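Local coordinates for protein endoribonuclease YbeY (Aquifex aeolicus, PDB 1OZ9) that probably acts as a zinc-dependent, single-strand-specific endoribonuclease in 16S rRNA 3'-end maturation and 70S ribosome quality control, at residues 14-19 / 47-52; 51-56 / 86-91. One frame throughout, in Å; residues are numbered along the deposited sequence.

Contact 1: 14-19 / 47-52; sequences KLKKRK and ITDDQE
The parallel strand pair of a beta-alpha-beta unit, strand 10-15, helix 22-35 and strand 41-48, ends here, with Leu15 bridged to Ile47. Ile47 N donates to Lys14 O at 3.0 Å, and Ile47 O takes two donors in return. Lys16 N lies 2.9 Å from Ile47 O, almost in line with its carbonyl bond, whereas Lys17 N, 3.1 Å from the same Ile47 O, stands above the carbonyl plane. This double grip marks the point where segment 14-19 leaves strand 10-15. Leu15 and Ile47 lie side by side and point the same way; CD2 of Leu15 presses on CG1 of Ile47 at 3.3 Å, tighter than usual for two carbons.

Beyond the bridge the lysines run alongside segment 47-52. Lys16, its CG anti to the backbone N (chi1 -178°) and the chain extended beyond, passes CD by Thr48 OG1 at 3.6 Å, and its NZ stops 4.0 Å from Asp49 OD2, near an opposite charge but not in a salt bridge. Lys17 CG, anti to its own carbonyl carbon (chi1 -72°), comes close to Thr48 O; beyond it the side chain bends, and CE lies against CB of Asp49. Asp49 is the N-cap of helix 50-61: its OD1 accepts from Glu52 N at 2.8 Å. Glu52 OE1 accepts from Thr48 OG1 at 2.7 Å and is also hydrogen-bonded to Tyr46 OH, tying the helix's first turn to the strand.

Ile25 of helix 22-35 touches both Leu15 and Ile47 on their face of the sheet, while the Thr48 side chain packs on Val88 of the neighbouring strand 81-90.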
loop_
_atom_site.group_PDB
_atom_site.type_symbol
_atom_site.label_atom_id
_atom_site.label_comp_id
_atom_site.label_asym_id
_atom_site.label_seq_id
_atom_site.Cartn_x
_atom_site.Cartn_y
_atom_site.Cartn_z
ATOM N N LYS A 14 5.225 -10.217 2.154
ATOM C CA LYS A 14 6.399 -10.582 2.966
ATOM C C LYS A 14 6.330 -9.856 4.291
ATOM O O LYS A 14 6.158 -8.634 4.306
ATOM C CB LYS A 14 7.677 -10.203 2.237
ATOM C CG LYS A 14 7.964 -11.148 1.078
ATOM C CD LYS A 14 9.263 -10.825 0.349
ATOM C CE LYS A 14 10.048 -12.111 0.088
ATOM N NZ LYS A 14 11.120 -11.891 -0.925
ATOM N N LEU A 15 6.448 -10.588 5.398
ATOM C CA LEU A 15 6.326 -9.949 6.714
ATOM C C LEU A 15 7.591 -10.068 7.529
ATOM O O LEU A 15 8.053 -11.193 7.831
ATOM C CB LEU A 15 5.179 -10.585 7.521
ATOM C CG LEU A 15 3.817 -10.721 6.813
ATOM C CD1 LEU A 15 2.799 -11.481 7.660
ATOM C CD2 LEU A 15 3.270 -9.351 6.485
ATOM N N LYS A 16 8.163 -8.920 7.855
ATOM C CA LYS A 16 9.233 -8.861 8.847
ATOM C C LYS A 16 8.534 -8.631 10.185
ATOM O O LYS A 16 8.956 -9.143 11.211
ATOM C CB LYS A 16 10.219 -7.717 8.561
ATOM C CG LYS A 16 11.381 -7.670 9.581
ATOM C CD LYS A 16 12.408 -6.564 9.317
ATOM C CE LYS A 16 13.513 -6.648 10.359
ATOM N NZ LYS A 16 14.751 -5.920 9.956
ATOM N N LYS A 17 7.459 -7.850 10.172
ATOM C CA LYS A 17 6.651 -7.594 11.376
ATOM C C LYS A 17 5.322 -8.321 11.173
ATOM O O LYS A 17 4.752 -8.267 10.081
ATOM C CB LYS A 17 6.439 -6.102 11.553
ATOM C CG LYS A 17 7.688 -5.406 11.990
ATOM C CD LYS A 17 8.097 -5.862 13.386
ATOM C CE LYS A 17 9.021 -4.839 14.031
ATOM N NZ LYS A 17 9.555 -5.251 15.378
ATOM N N ARG A 18 4.851 -9.022 12.205
ATOM C CA ARG A 18 3.787 -10.003 12.032
ATOM C C ARG A 18 2.525 -9.932 12.865
ATOM O O ARG A 18 1.860 -10.966 13.056
ATOM C CB ARG A 18 4.404 -11.380 12.279
ATOM C CG ARG A 18 5.634 -11.622 11.440
ATOM C CD ARG A 18 6.132 -13.015 11.542
ATOM N NE ARG A 18 7.566 -13.114 11.312
ATOM C CZ ARG A 18 8.091 -13.435 10.160
ATOM N NH1 ARG A 18 7.298 -13.689 9.129
ATOM N NH2 ARG A 18 9.408 -13.513 10.034
ATOM N N LYS A 19 2.190 -8.744 13.368
ATOM C CA LYS A 19 1.021 -8.596 14.216
ATOM C C LYS A 19 -0.288 -8.788 13.454
ATOM O O LYS A 19 -1.289 -9.217 14.030
ATOM C CB LYS A 19 1.037 -7.239 14.956
ATOM C CG LYS A 19 0.516 -7.353 16.336
ATOM C CD LYS A 19 0.994 -6.249 17.280
ATOM C CE LYS A 19 0.322 -6.468 18.630
ATOM N NZ LYS A 19 0.779 -5.673 19.811
ATOM N N ILE A 47 5.578 -5.816 5.055
ATOM C CA ILE A 47 5.302 -5.166 6.344
ATOM C C ILE A 47 6.601 -5.206 7.150
ATOM O O ILE A 47 7.091 -6.288 7.521
ATOM C CB ILE A 47 4.202 -5.867 7.153
ATOM C CG1 ILE A 47 2.906 -6.043 6.350
ATOM C CG2 ILE A 47 3.957 -5.108 8.467
ATOM C CD1 ILE A 47 2.263 -4.737 5.811
ATOM N N THR A 48 7.171 -4.036 7.424
ATOM C CA THR A 48 8.458 -3.994 8.090
ATOM C C THR A 48 8.440 -3.037 9.272
ATOM O O THR A 48 7.363 -2.774 9.829
ATOM C CB THR A 48 9.575 -3.694 7.044
ATOM O OG1 THR A 48 10.860 -3.754 7.654
ATOM C CG2 THR A 48 9.460 -2.268 6.467
ATOM N N ASP A 49 9.608 -2.545 9.671
ATOM C CA ASP A 49 9.721 -1.673 10.851
ATOM C C ASP A 49 10.194 -0.268 10.501
ATOM O O ASP A 49 10.515 0.018 9.353
ATOM C CB ASP A 49 10.665 -2.271 11.897
ATOM C CG ASP A 49 12.105 -2.417 11.392
ATOM O OD1 ASP A 49 12.440 -1.971 10.275
ATOM O OD2 ASP A 49 12.987 -2.987 12.066
ATOM N N ASP A 50 10.261 0.603 11.501
ATOM C CA ASP A 50 10.658 1.991 11.272
ATOM C C ASP A 50 12.080 2.139 10.747
ATOM O O ASP A 50 12.355 3.021 9.916
ATOM C CB ASP A 50 10.481 2.833 12.549
ATOM C CG ASP A 50 9.118 3.487 12.616
ATOM O OD1 ASP A 50 8.306 3.252 11.684
ATOM O OD2 ASP A 50 8.759 4.248 13.545
ATOM N N GLN A 51 12.987 1.287 11.225
ATOM C CA GLN A 51 14.368 1.383 10.782
ATOM C C GLN A 51 14.500 1.066 9.285
ATOM O O GLN A 51 15.189 1.765 8.546
ATOM C CB GLN A 51 15.317 0.562 11.677
ATOM C CG GLN A 51 15.666 1.327 12.968
ATOM C CD GLN A 51 16.453 0.531 14.027
ATOM O OE1 GLN A 51 17.337 -0.277 13.703
ATOM N NE2 GLN A 51 16.150 0.795 15.296
ATOM N N GLU A 52 13.817 0.034 8.824
ATOM C CA GLU A 52 13.941 -0.297 7.417
ATOM C C GLU A 52 13.257 0.733 6.534
ATOM O O GLU A 52 13.805 1.143 5.505
ATOM C CB GLU A 52 13.415 -1.687 7.118
ATOM C CG GLU A 52 13.452 -1.970 5.631
ATOM C CD GLU A 52 13.472 -3.447 5.306
ATOM O OE1 GLU A 52 12.982 -4.261 6.136
ATOM O OE2 GLU A 52 13.991 -3.777 4.206
#

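Contact 2: 51-56 / 86-91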
loop_
_atom_site.group_PDB
_atom_site.type_symbol
_atom_site.label_atom_id
_atom_site.label_comp_id
_atom_site.label_asym_id
_atom_site.label_seq_id
_atom_site.Cartn_x
_atom_site.Cartn_y
_atom_site.Cartn_z
ATOM N N GLN A 51 12.987 1.287 11.225
ATOM C CA GLN A 51 14.368 1.383 10.782
ATOM C C GLN A 51 14.500 1.066 9.285
ATOM O O GLN A 51 15.189 1.765 8.546
ATOM C CB GLN A 51 15.317 0.562 11.677
ATOM C CG GLN A 51 15.666 1.327 12.968
ATOM C CD GLN A 51 16.453 0.531 14.027
ATOM O OE1 GLN A 51 17.337 -0.277 13.703
ATOM N NE2 GLN A 51 16.150 0.795 15.296
ATOM N N GLU A 52 13.817 0.034 8.824
ATOM C CA GLU A 52 13.941 -0.297 7.417
ATOM C C GLU A 52 13.257 0.733 6.534
ATOM O O GLU A 52 13.805 1.143 5.505
ATOM C CB GLU A 52 13.415 -1.687 7.118
ATOM C CG GLU A 52 13.452 -1.970 5.631
ATOM C CD GLU A 52 13.472 -3.447 5.306
ATOM O OE1 GLU A 52 12.982 -4.261 6.136
ATOM O OE2 GLU A 52 13.991 -3.777 4.206
ATOM N N ILE A 53 12.073 1.178 6.931
ATOM C CA ILE A 53 11.391 2.147 6.090
ATOM C C ILE A 53 12.175 3.463 6.055
ATOM O O ILE A 53 12.192 4.169 5.052
ATOM C CB ILE A 53 9.909 2.316 6.482
ATOM C CG1 ILE A 53 9.083 2.640 5.223
ATOM C CG2 ILE A 53 9.735 3.359 7.600
ATOM C CD1 ILE A 53 7.629 2.331 5.351
ATOM N N ARG A 54 12.918 3.739 7.115
ATOM C CA ARG A 54 13.706 4.956 7.138
ATOM C C ARG A 54 14.819 4.894 6.093
ATOM O O ARG A 54 15.042 5.860 5.352
ATOM C CB ARG A 54 14.256 5.207 8.541
ATOM C CG ARG A 54 15.097 6.450 8.677
ATOM C CD ARG A 54 15.788 6.548 10.020
ATOM N NE ARG A 54 16.786 7.614 10.058
ATOM C CZ ARG A 54 17.148 8.234 11.170
ATOM N NH1 ARG A 54 16.587 7.894 12.325
ATOM N NH2 ARG A 54 18.063 9.199 11.134
ATOM N N GLU A 55 15.523 3.768 6.021
ATOM C CA GLU A 55 16.579 3.634 5.025
ATOM C C GLU A 55 15.962 3.821 3.645
ATOM O O GLU A 55 16.535 4.487 2.792
ATOM C CB GLU A 55 17.268 2.262 5.073
ATOM C CG GLU A 55 18.012 1.905 6.343
ATOM C CD GLU A 55 18.453 0.448 6.351
ATOM O OE1 GLU A 55 18.066 -0.293 5.430
ATOM O OE2 GLU A 55 19.165 0.023 7.281
ATOM N N LEU A 56 14.793 3.231 3.436
ATOM C CA LEU A 56 14.114 3.335 2.145
ATOM C C LEU A 56 13.748 4.784 1.811
ATOM O O LEU A 56 13.991 5.264 0.689
ATOM C CB LEU A 56 12.869 2.460 2.117
ATOM C CG LEU A 56 13.134 0.954 2.123
ATOM C CD1 LEU A 56 11.815 0.166 2.245
ATOM C CD2 LEU A 56 13.962 0.532 0.885
ATOM N N ASP A 86 6.022 -2.551 -5.648
ATOM C CA ASP A 86 5.974 -2.847 -4.220
ATOM C C ASP A 86 5.291 -1.795 -3.376
ATOM O O ASP A 86 5.430 -0.607 -3.634
ATOM C CB ASP A 86 7.394 -2.935 -3.654
ATOM C CG ASP A 86 8.257 -3.926 -4.394
ATOM O OD1 ASP A 86 7.715 -4.941 -4.846
ATOM O OD2 ASP A 86 9.473 -3.740 -4.586
ATOM N N VAL A 87 4.643 -2.258 -2.317
ATOM C CA VAL A 87 4.098 -1.365 -1.279
ATOM C C VAL A 87 4.776 -1.799 0.012
ATOM O O VAL A 87 4.747 -2.984 0.350
ATOM C CB VAL A 87 2.603 -1.521 -1.098
ATOM C CG1 VAL A 87 2.143 -0.733 0.115
ATOM C CG2 VAL A 87 1.866 -0.991 -2.360
ATOM N N VAL A 88 5.403 -0.859 0.718
ATOM C CA VAL A 88 6.124 -1.184 1.946
ATOM C C VAL A 88 5.503 -0.355 3.078
ATOM O O VAL A 88 5.448 0.880 2.966
ATOM C CB VAL A 88 7.609 -0.785 1.806
ATOM C CG1 VAL A 88 8.398 -1.111 3.097
ATOM C CG2 VAL A 88 8.233 -1.485 0.602
ATOM N N ILE A 89 5.098 -1.027 4.173
ATOM C CA ILE A 89 4.420 -0.383 5.286
ATOM C C ILE A 89 5.183 -0.643 6.572
ATOM O O ILE A 89 5.663 -1.756 6.785
ATOM C CB ILE A 89 3.025 -1.025 5.412
ATOM C CG1 ILE A 89 2.172 -0.555 4.228
ATOM C CG2 ILE A 89 2.387 -0.686 6.784
ATOM C CD1 ILE A 89 0.851 -1.308 4.046
ATOM N N SER A 90 5.300 0.360 7.422
ATOM C CA SER A 90 5.943 0.136 8.703
ATOM C C SER A 90 4.867 -0.153 9.733
ATOM O O SER A 90 3.992 0.686 10.005
ATOM C CB SER A 90 6.727 1.358 9.183
ATOM O OG SER A 90 7.133 1.132 10.548
ATOM N N GLN A 91 4.946 -1.334 10.322
ATOM C CA GLN A 91 4.054 -1.657 11.415
ATOM C C GLN A 91 4.214 -0.687 12.580
ATOM O O GLN A 91 3.243 -0.349 13.237
ATOM C CB GLN A 91 4.295 -3.099 11.905
ATOM C CG GLN A 91 3.359 -3.485 13.024
ATOM C CD GLN A 91 3.650 -4.893 13.533
ATOM O OE1 GLN A 91 4.281 -5.085 14.586
ATOM N NE2 GLN A 91 3.197 -5.861 12.791
#
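Ile53 lays its CD1 over the backbone of strand 81-90, 3.5 Å from Val88 O and 3.7 Å from Ser90 N. Helix 50-61 here packs against the mixed four-stranded sheet of the YbeY fold, whose type is that of the matrix metalloproteinases. Over the two segments the helix and strand axes come within 8.3 Å, and their directions differ by 132°. No hydrogen bond links the segments; apolar side chains one turn apart on the helix meet the strand's side chains and backbone.

The CG2 branch of Ile53 sits between its backbone N and carbonyl carbon and faces CB of Ser90 at 3.9 Å. One turn on, Leu56 and Val88 reach toward each other tip to tip, CD1 of the leucine to CG1 of the valine at 3.7 Å. The same Val88 CG1 lies 4.2 Å from Ile53 CD1, so that one methyl of the Val88 side chain touches both Ile53 and Leu56. Ile89, between Val88 and Ser90, points away from helix 50-61 and packs on Leu112 and Ile113 of helix 105-120, which carries the predicted zinc ligands His115 and His119; the side chain of Ile89 is about 8 Å from that of His115.

Ser90 closes the strand as N-cap of helix 91-101. Its OG is anti to the backbone N (chi1 170°) and is hydrogen-bonded both to Thr93 N, the cap, and to Asp50 OD1.

Overall arrangement
The two contacts, their centres about 7 Å apart, share Gln51 and Glu52 in helix 50-61. Along the chain 14-19 comes first, then 47-52 running directly into 51-56, and 86-91 last. Contact 1 joins strand 10-15 to the end of strand 41-48 and the start of that helix; contact 2 packs the helix on strand 81-90, next to 41-48 in the sheet. A probable hydrogen bond from Thr48 N to Ile89 O, 2.8 Å, joins those two strands. Helix 50-61 lies against the sheet face carrying Val88 and Ser90; Leu15, Ile47 and Ile89 belong to the other face, where helices 22-35 and 105-120 pack, the latter bearing predicted zinc ligands.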